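Local coordinates for protein probable enoyl-CoA hydratase/isomerase (Pseudomonas aeruginosa PAO1, PDB 5YLO) that probably shifts the double bond of unsaturated fatty acyl-CoA esters as a Δ3,Δ2-enoyl-CoA isomerase of the crotonase family, at residues 27-31 / 32-36; 136-140 / 141-145; 146-149 / 150-154; 175-179 / 180-184. One frame throughout, in Å; residues are numbered along the deposited sequence.

Contact 1 of 4, residues 27-31 / 32-36; sequences NALDI and PTLEA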
# COMPACT_ATOMS: atom_id res chain seq x y z
N ASN A 27 6.60 22.53 -21.51
CA ASN A 27 6.88 21.15 -21.89
C ASN A 27 5.59 20.34 -22.05
O ASN A 27 5.52 19.17 -21.65
CB ASN A 27 7.83 20.48 -20.90
CG ASN A 27 9.15 21.21 -20.79
OD1 ASN A 27 10.05 21.01 -21.60
ND2 ASN A 27 9.27 22.06 -19.78
N ALA A 28 4.57 20.96 -22.63
CA ALA A 28 3.30 20.28 -22.85
C ALA A 28 3.49 19.08 -23.76
O ALA A 28 4.26 19.12 -24.73
CB ALA A 28 2.28 21.25 -23.45
N LEU A 29 2.78 18.00 -23.45
CA LEU A 29 2.92 16.75 -24.19
C LEU A 29 2.09 16.79 -25.47
O LEU A 29 0.87 16.99 -25.42
CB LEU A 29 2.49 15.57 -23.32
CG LEU A 29 3.35 15.25 -22.09
CD1 LEU A 29 2.70 14.19 -21.21
CD2 LEU A 29 4.75 14.82 -22.52
N ASP A 30 2.76 16.62 -26.61
CA ASP A 30 2.08 16.45 -27.89
C ASP A 30 2.63 15.20 -28.56
O ASP A 30 3.60 14.59 -28.08
CB ASP A 30 2.25 17.68 -28.80
CG ASP A 30 3.70 18.10 -28.96
OD1 ASP A 30 4.61 17.36 -28.54
OD2 ASP A 30 3.93 19.18 -29.54
N ILE A 31 2.00 14.81 -29.66
CA ILE A 31 2.40 13.57 -30.35
C ILE A 31 3.88 13.58 -30.71
O ILE A 31 4.56 12.56 -30.49
CB ILE A 31 1.48 13.30 -31.54
CG1 ILE A 31 0.03 13.22 -31.06
CG2 ILE A 31 1.83 11.98 -32.18
CD1 ILE A 31 -0.96 12.69 -32.09
N PRO A 32 4.48 14.67 -31.24
CA PRO A 32 5.93 14.63 -31.50
C PRO A 32 6.75 14.35 -30.26
O PRO A 32 7.71 13.57 -30.33
CB PRO A 32 6.22 16.01 -32.08
CG PRO A 32 4.95 16.44 -32.69
CD PRO A 32 3.88 15.91 -31.77
N THR A 33 6.41 14.97 -29.12
CA THR A 33 7.14 14.70 -27.89
C THR A 33 6.91 13.26 -27.42
O THR A 33 7.86 12.55 -27.08
CB THR A 33 6.71 15.69 -26.80
OG1 THR A 33 6.57 16.99 -27.38
CG2 THR A 33 7.74 15.75 -25.69
N LEU A 34 5.64 12.83 -27.41
CA LEU A 34 5.32 11.46 -27.01
C LEU A 34 6.12 10.45 -27.82
O LEU A 34 6.79 9.59 -27.26
CB LEU A 34 3.82 11.20 -27.16
CG LEU A 34 2.88 12.05 -26.30
CD1 LEU A 34 1.43 11.78 -26.68
CD2 LEU A 34 3.10 11.79 -24.82
N GLU A 35 6.09 10.58 -29.15
CA GLU A 35 6.76 9.61 -30.01
C GLU A 35 8.28 9.67 -29.86
O GLU A 35 8.95 8.63 -29.88
CB GLU A 35 6.36 9.84 -31.47
CG GLU A 35 4.93 9.48 -31.80
CD GLU A 35 4.68 9.40 -33.29
OE1 GLU A 35 3.92 10.24 -33.82
OE2 GLU A 35 5.24 8.49 -33.94
N ALA A 36 8.84 10.88 -29.74
CA ALA A 36 10.29 11.00 -29.65
C ALA A 36 10.83 10.33 -28.39
O ALA A 36 11.73 9.49 -28.46
CB ALA A 36 10.70 12.48 -29.68
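I31, L34 and D30 carry this contact, in which the chain leaves a loop and enters helix 31-46. D30 is the N-cap. Its CG lies between the backbone N and the carbonyl carbon (chi1 52°), which swings the carboxylate back over the first turn. There D30 OD1 accepts from T33 N at 3.0 Å, on the anti side and 33° out of the carboxylate plane. T33 OG1 is modelled implausibly close to D30 OD1, so a bond there is doubtful. The carbonyl of D30 starts the regular bonding: L34 N points at D30 O over 2.8 Å and almost straight (178°), and E35 N repeats the pattern to I31 O, also at 2.8 Å. P32 suits this first turn because no N-H is needed there; its CD lies 3.6 Å from D30 CG. On the outer side I31 and E35 run side by side, with I31 CG2 close to E35 OE1. On the inner side L34 CD2 meets L29 CB at 4.1 Å, the two side chains crossing at about a right angle, and L34 continues onto W85, A88, A89 and L92 of helix 85-97. D30 OD2 forms a salt bridge with R22, and I31 N hydrogen-bonds to the E70 carboxylate (OE1). The buried carboxylate of D30 therefore serves both a helix start and a cation, which would probably keep it ionised.

Contact 2 of 4, residues 136-140 / 141-145; sequences GYTGM and AYCPD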
# COMPACT_ATOMS: atom_id res chain seq x y z
N GLY A 136 -6.42 15.25 -11.94
CA GLY A 136 -7.87 15.15 -11.93
C GLY A 136 -8.51 16.51 -12.08
O GLY A 136 -8.27 17.22 -13.07
N TYR A 137 -9.32 16.89 -11.10
CA TYR A 137 -10.00 18.18 -11.13
C TYR A 137 -9.00 19.31 -10.90
O TYR A 137 -8.30 19.33 -9.88
CB TYR A 137 -11.10 18.20 -10.07
CG TYR A 137 -11.94 19.46 -10.04
CD1 TYR A 137 -12.40 20.05 -11.21
CD2 TYR A 137 -12.31 20.03 -8.82
CE1 TYR A 137 -13.18 21.19 -11.17
CE2 TYR A 137 -13.09 21.17 -8.78
CZ TYR A 137 -13.52 21.75 -9.95
OH TYR A 137 -14.30 22.88 -9.91
N THR A 138 -8.93 20.25 -11.85
CA THR A 138 -8.04 21.40 -11.74
C THR A 138 -8.77 22.67 -11.29
O THR A 138 -8.12 23.59 -10.78
CB THR A 138 -7.34 21.65 -13.08
OG1 THR A 138 -6.69 20.44 -13.50
CG2 THR A 138 -6.29 22.74 -12.97
N GLY A 139 -10.08 22.71 -11.44
CA GLY A 139 -10.84 23.90 -11.12
C GLY A 139 -11.46 24.44 -12.39
O GLY A 139 -12.61 24.90 -12.41
N MET A 140 -10.69 24.35 -13.48
CA MET A 140 -11.14 24.76 -14.80
C MET A 140 -11.16 23.62 -15.81
O MET A 140 -11.76 23.78 -16.88
CB MET A 140 -10.25 25.89 -15.33
CG MET A 140 -10.16 27.07 -14.38
SD MET A 140 -11.76 27.83 -14.05
CE MET A 140 -11.42 28.72 -12.54
N ALA A 141 -10.53 22.48 -15.51
CA ALA A 141 -10.51 21.34 -16.42
C ALA A 141 -10.30 20.07 -15.60
O ALA A 141 -10.05 20.11 -14.40
CB ALA A 141 -9.41 21.49 -17.48
N TYR A 142 -10.42 18.93 -16.29
CA TYR A 142 -10.24 17.62 -15.68
C TYR A 142 -9.28 16.81 -16.53
O TYR A 142 -9.56 16.53 -17.70
CB TYR A 142 -11.58 16.89 -15.54
CG TYR A 142 -11.58 15.80 -14.49
CD1 TYR A 142 -11.09 14.54 -14.78
CD2 TYR A 142 -12.07 16.05 -13.21
CE1 TYR A 142 -11.08 13.54 -13.82
CE2 TYR A 142 -12.07 15.06 -12.25
CZ TYR A 142 -11.57 13.81 -12.56
OH TYR A 142 -11.57 12.82 -11.60
N CYS A 143 -8.14 16.43 -15.95
CA CYS A 143 -7.09 15.76 -16.69
C CYS A 143 -7.44 14.29 -16.91
O CYS A 143 -8.27 13.72 -16.20
CB CYS A 143 -5.77 15.86 -15.94
SG CYS A 143 -5.26 17.55 -15.53
N PRO A 144 -6.83 13.66 -17.92
CA PRO A 144 -6.96 12.21 -18.07
C PRO A 144 -6.53 11.49 -16.80
O PRO A 144 -5.45 11.74 -16.26
CB PRO A 144 -6.02 11.88 -19.24
CG PRO A 144 -5.72 13.18 -19.92
CD PRO A 144 -6.29 14.31 -19.13
N ASP A 145 -7.38 10.58 -16.33
CA ASP A 145 -7.21 9.93 -15.04
C ASP A 145 -6.90 8.45 -15.15
O ASP A 145 -6.97 7.74 -14.14
CB ASP A 145 -8.46 10.15 -14.18
CG ASP A 145 -9.73 9.65 -14.85
OD1 ASP A 145 -9.79 9.66 -16.10
OD2 ASP A 145 -10.67 9.24 -14.14
O HOH W 1 -4.55 13.37 -13.85
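The Y142 ring carries the backbone of G136 and Y137 over one face: G136 CA stands 4.0 Å from the ring centroid, close to the normal, a CH-pi contact, and Y137 N is 3.5 Å from Y142 CE2. G136 suits the place because it brings bare backbone to the ring and takes up a positive phi. The Y137 ring has G139 N over one face, offset toward the rim, while Y142 CD2 approaches Y137 obliquely and touches Y137 CB at 3.9 Å. Y142 reaches this place with CG swung away from its backbone N (chi1 -158°). The backbones of Y137 and Y142 form a single antiparallel bridge, a non-hydrogen-bonded pair flanked by two bonds: T138 N to A141 O, 2.8 Å, and C143 N to G136 O, 3.0 Å. G139, with its positive phi, helps turn the chain between them. A water accepts from G136 N and donates to P144 O. Y142 OH hydrogen-bonds with the T213 hydroxyl (OG1) of the second subunit; Y142 also packs on A209 of that subunit, and Y137 on its P206. The rings thus lie against backbone of the tight antiparallel turn, while the tyrosine hydroxyl offers a polar bond across the trimer interface.

Contact 3 of 4, residues 146-149 / 150-154; sequences AGAS and WHLPR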
# COMPACT_ATOMS: atom_id res chain seq x y z
N ALA A 146 -6.57 7.96 -16.35
CA ALA A 146 -6.30 6.54 -16.53
C ALA A 146 -5.08 6.10 -15.72
O ALA A 146 -5.19 5.24 -14.83
CB ALA A 146 -6.09 6.23 -18.01
N GLY A 147 -3.92 6.68 -16.01
CA GLY A 147 -2.72 6.34 -15.26
C GLY A 147 -2.71 6.87 -13.85
O GLY A 147 -2.15 6.24 -12.95
N ALA A 148 -3.33 8.04 -13.63
CA ALA A 148 -3.41 8.57 -12.27
C ALA A 148 -4.18 7.63 -11.36
O ALA A 148 -3.74 7.33 -10.24
CB ALA A 148 -4.05 9.96 -12.29
N SER A 149 -5.33 7.14 -11.82
CA SER A 149 -6.14 6.22 -11.02
C SER A 149 -5.45 4.88 -10.80
O SER A 149 -5.87 4.12 -9.93
CB SER A 149 -7.50 6.00 -11.68
OG SER A 149 -7.35 5.28 -12.89
N TRP A 150 -4.40 4.59 -11.56
CA TRP A 150 -3.62 3.38 -11.34
C TRP A 150 -2.41 3.64 -10.46
O TRP A 150 -2.13 2.86 -9.54
CB TRP A 150 -3.18 2.78 -12.67
CG TRP A 150 -2.65 1.38 -12.57
CD1 TRP A 150 -3.36 0.21 -12.71
CD2 TRP A 150 -1.30 0.99 -12.30
NE1 TRP A 150 -2.53 -0.87 -12.54
CE2 TRP A 150 -1.26 -0.42 -12.29
CE3 TRP A 150 -0.11 1.70 -12.06
CZ2 TRP A 150 -0.08 -1.13 -12.05
CZ3 TRP A 150 1.05 0.99 -11.82
CH2 TRP A 150 1.06 -0.41 -11.82
N HIS A 151 -1.69 4.73 -10.71
CA HIS A 151 -0.48 5.04 -9.94
C HIS A 151 -0.80 5.58 -8.56
O HIS A 151 -0.28 5.09 -7.55
CB HIS A 151 0.38 6.04 -10.71
CG HIS A 151 1.13 5.45 -11.86
ND1 HIS A 151 2.17 4.57 -11.69
CD2 HIS A 151 1.00 5.63 -13.19
CE1 HIS A 151 2.65 4.22 -12.87
NE2 HIS A 151 1.96 4.85 -13.80
N LEU A 152 -1.66 6.60 -8.49
CA LEU A 152 -1.84 7.35 -7.25
C LEU A 152 -2.28 6.50 -6.07
O LEU A 152 -1.71 6.65 -4.98
CB LEU A 152 -2.81 8.52 -7.49
CG LEU A 152 -2.29 9.64 -8.39
CD1 LEU A 152 -3.32 10.75 -8.50
CD2 LEU A 152 -0.97 10.17 -7.87
N PRO A 153 -3.28 5.61 -6.19
CA PRO A 153 -3.63 4.78 -5.01
C PRO A 153 -2.51 3.86 -4.57
O PRO A 153 -2.42 3.54 -3.38
CB PRO A 153 -4.86 4.00 -5.49
CG PRO A 153 -4.73 3.97 -6.98
CD PRO A 153 -4.15 5.30 -7.34
N ARG A 154 -1.66 3.42 -5.50
CA ARG A 154 -0.57 2.52 -5.14
C ARG A 154 0.55 3.25 -4.40
O ARG A 154 1.21 2.65 -3.53
CB ARG A 154 -0.03 1.83 -6.39
CG ARG A 154 -0.96 0.78 -6.96
CD ARG A 154 -0.50 0.28 -8.32
NE ARG A 154 -1.18 -0.96 -8.67
CZ ARG A 154 -2.38 -1.03 -9.24
NH1 ARG A 154 -3.04 0.08 -9.53
NH2 ARG A 154 -2.91 -2.21 -9.52
O HOH W 2 -5.87 1.51 -9.28
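H151 N bonds to G147 O at 2.7 Å and nearly straight (164°), and L152 N to A148 O at 2.8 Å, the ordinary i to i+4 pattern of helix 146-156. W150 N is held less firmly, by weak bonds to both A146 O and G147 O. Side chains lean on the same turn: H151 CD2 comes obliquely within 3.2 Å of G147 O, and A148 CB touches L152 CD1 at 3.9 Å, a small methyl leaving room for the longer leucine. P153 has no N-H for S149 O; its CG instead sits 3.2 Å from that oxygen, and the helix kinks here. A water donates to S149 O in place of the missing bond. R154, one turn beyond W150, gives from NH1 a 2.9 Å bond to W150 O, in the guanidinium plane. Its guanidinium lies over one face of the indole, NH1 toward the rim and W150 CE2 under the guanidinium centre. The protein belongs to the crotonase family, whose subunits assemble as trimers; here L152 faces its own subunit, fitting between helices 114-120 and 158-166. W150 NE1 reaches R223 O and R154 NH2 reaches G220 O, both of the second subunit. The indole also meets H97 of its own chain edge-to-face. S149 OG turns back, chi1 68°, to D145 O, while H151 ND1 makes a weak bond to a glycerol, probably from the crystallisation liquor.

Contact 4 of 4, residues 175-179 / 180-184; sequences RALGA and GLVGE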
# COMPACT_ATOMS: atom_id res chain seq x y z
N ARG A 175 4.43 18.52 0.60
CA ARG A 175 3.27 17.66 0.79
C ARG A 175 3.38 16.39 -0.04
O ARG A 175 3.03 15.30 0.42
CB ARG A 175 1.98 18.41 0.45
CG ARG A 175 0.72 17.59 0.71
CD ARG A 175 -0.55 18.37 0.44
NE ARG A 175 -1.73 17.61 0.82
CZ ARG A 175 -2.98 18.03 0.67
NH1 ARG A 175 -3.21 19.23 0.14
NH2 ARG A 175 -3.99 17.27 1.05
N ALA A 176 3.88 16.51 -1.28
CA ALA A 176 4.11 15.33 -2.10
C ALA A 176 5.14 14.41 -1.45
O ALA A 176 5.00 13.18 -1.49
CB ALA A 176 4.57 15.74 -3.50
N LEU A 177 6.18 14.99 -0.85
CA LEU A 177 7.18 14.19 -0.15
C LEU A 177 6.57 13.45 1.03
O LEU A 177 6.83 12.26 1.23
CB LEU A 177 8.33 15.10 0.31
CG LEU A 177 9.63 14.51 0.87
CD1 LEU A 177 9.53 14.25 2.37
CD2 LEU A 177 10.01 13.24 0.12
N GLY A 178 5.74 14.14 1.82
CA GLY A 178 5.17 13.52 3.00
C GLY A 178 4.13 12.47 2.69
O GLY A 178 3.95 11.52 3.46
N ALA A 179 3.42 12.62 1.58
CA ALA A 179 2.39 11.66 1.18
C ALA A 179 2.96 10.47 0.43
O ALA A 179 2.22 9.51 0.18
CB ALA A 179 1.33 12.35 0.32
N GLY A 180 4.24 10.50 0.06
CA GLY A 180 4.84 9.43 -0.71
C GLY A 180 4.80 9.62 -2.21
O GLY A 180 5.12 8.68 -2.94
N LEU A 181 4.41 10.80 -2.68
CA LEU A 181 4.35 11.03 -4.12
C LEU A 181 5.74 11.08 -4.74
O LEU A 181 5.98 10.49 -5.80
CB LEU A 181 3.58 12.33 -4.40
CG LEU A 181 3.13 12.59 -5.84
CD1 LEU A 181 2.28 11.45 -6.35
CD2 LEU A 181 2.35 13.90 -5.89
N VAL A 182 6.67 11.77 -4.08
CA VAL A 182 8.07 11.79 -4.50
C VAL A 182 8.90 11.24 -3.36
O VAL A 182 8.48 11.24 -2.20
CB VAL A 182 8.54 13.21 -4.89
CG1 VAL A 182 7.61 13.80 -5.94
CG2 VAL A 182 8.62 14.11 -3.67
N GLY A 183 10.09 10.75 -3.70
CA GLY A 183 10.94 10.11 -2.71
C GLY A 183 11.93 11.05 -2.05
O GLY A 183 12.44 10.76 -0.97
N GLU A 184 12.19 12.18 -2.70
CA GLU A 184 13.23 13.09 -2.23
C GLU A 184 12.93 14.49 -2.74
O GLU A 184 12.41 14.67 -3.84
CB GLU A 184 14.61 12.62 -2.72
CG GLU A 184 15.78 13.43 -2.19
CD GLU A 184 17.11 12.84 -2.62
OE1 GLU A 184 17.14 11.67 -3.04
OE2 GLU A 184 18.13 13.56 -2.53
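L181 and L177 both set CG opposite the backbone N, chi1 -167° and -170°, and this carries their branches to the places where the two segments meet. L181 CD2 is brought to within 3.7 Å of A176 CB, with L181 CB at the same distance from that methyl. L177 CD2 lies 3.4 Å from V182 O and 3.6 Å from G183 C, draped over the backbone as it leaves the helix. V182 CG2 comes within 4.1 Å of L177 CB. These meetings accompany a Schellman motif at the C-terminus of helix 173-179. A176 O accepts L181 N at 2.7 Å, and L177 O receives a weak bond from G180 N, 3.3 Å away. A second, weak donor to A176 O is V182 N, so that carbonyl is shared by two amides. G180 is the reversal point: at phi 92° a side chain would run into A179 O, hence the glycine. A176 suits the last turn because its methyl is small enough to let L181 CB and CD2 close in on it. F133 of strand 132-134 touches A176, L181 and V182, and L181 O accepts from R125 NE, while G183 and E184 bond through their backbones to strand 124-128. A176 O and L177 O are thus taken up by amides beyond the helix, with L181 packed on A176 beside these bonds, and the glycine at positive phi lets the chain leave toward strand 184-186.

How the contacts relate
Contacts 1 and 3 are buried, contact 4 is partly so and contact 2 lies at the surface of the chain. Contact 1 opens a helix with a carboxylate, whereas contact 4 closes one with glycine and backbone amides, the two on opposite sides of the chain's centre, their own centres about 26 Å apart. Contacts 2 and 3 adjoin in sequence, a bridged turn leading into helix 146-156, and both meet the second subunit: the turn through tyrosine, the helix through tryptophan and arginine. Contacts 3 and 4 touch directly, L152 CD2 packing on L181 CD1 at 3.8 Å, so helix 146-156 and the end of helix 173-179 meet through two leucines. Contact 1 touches none of the others.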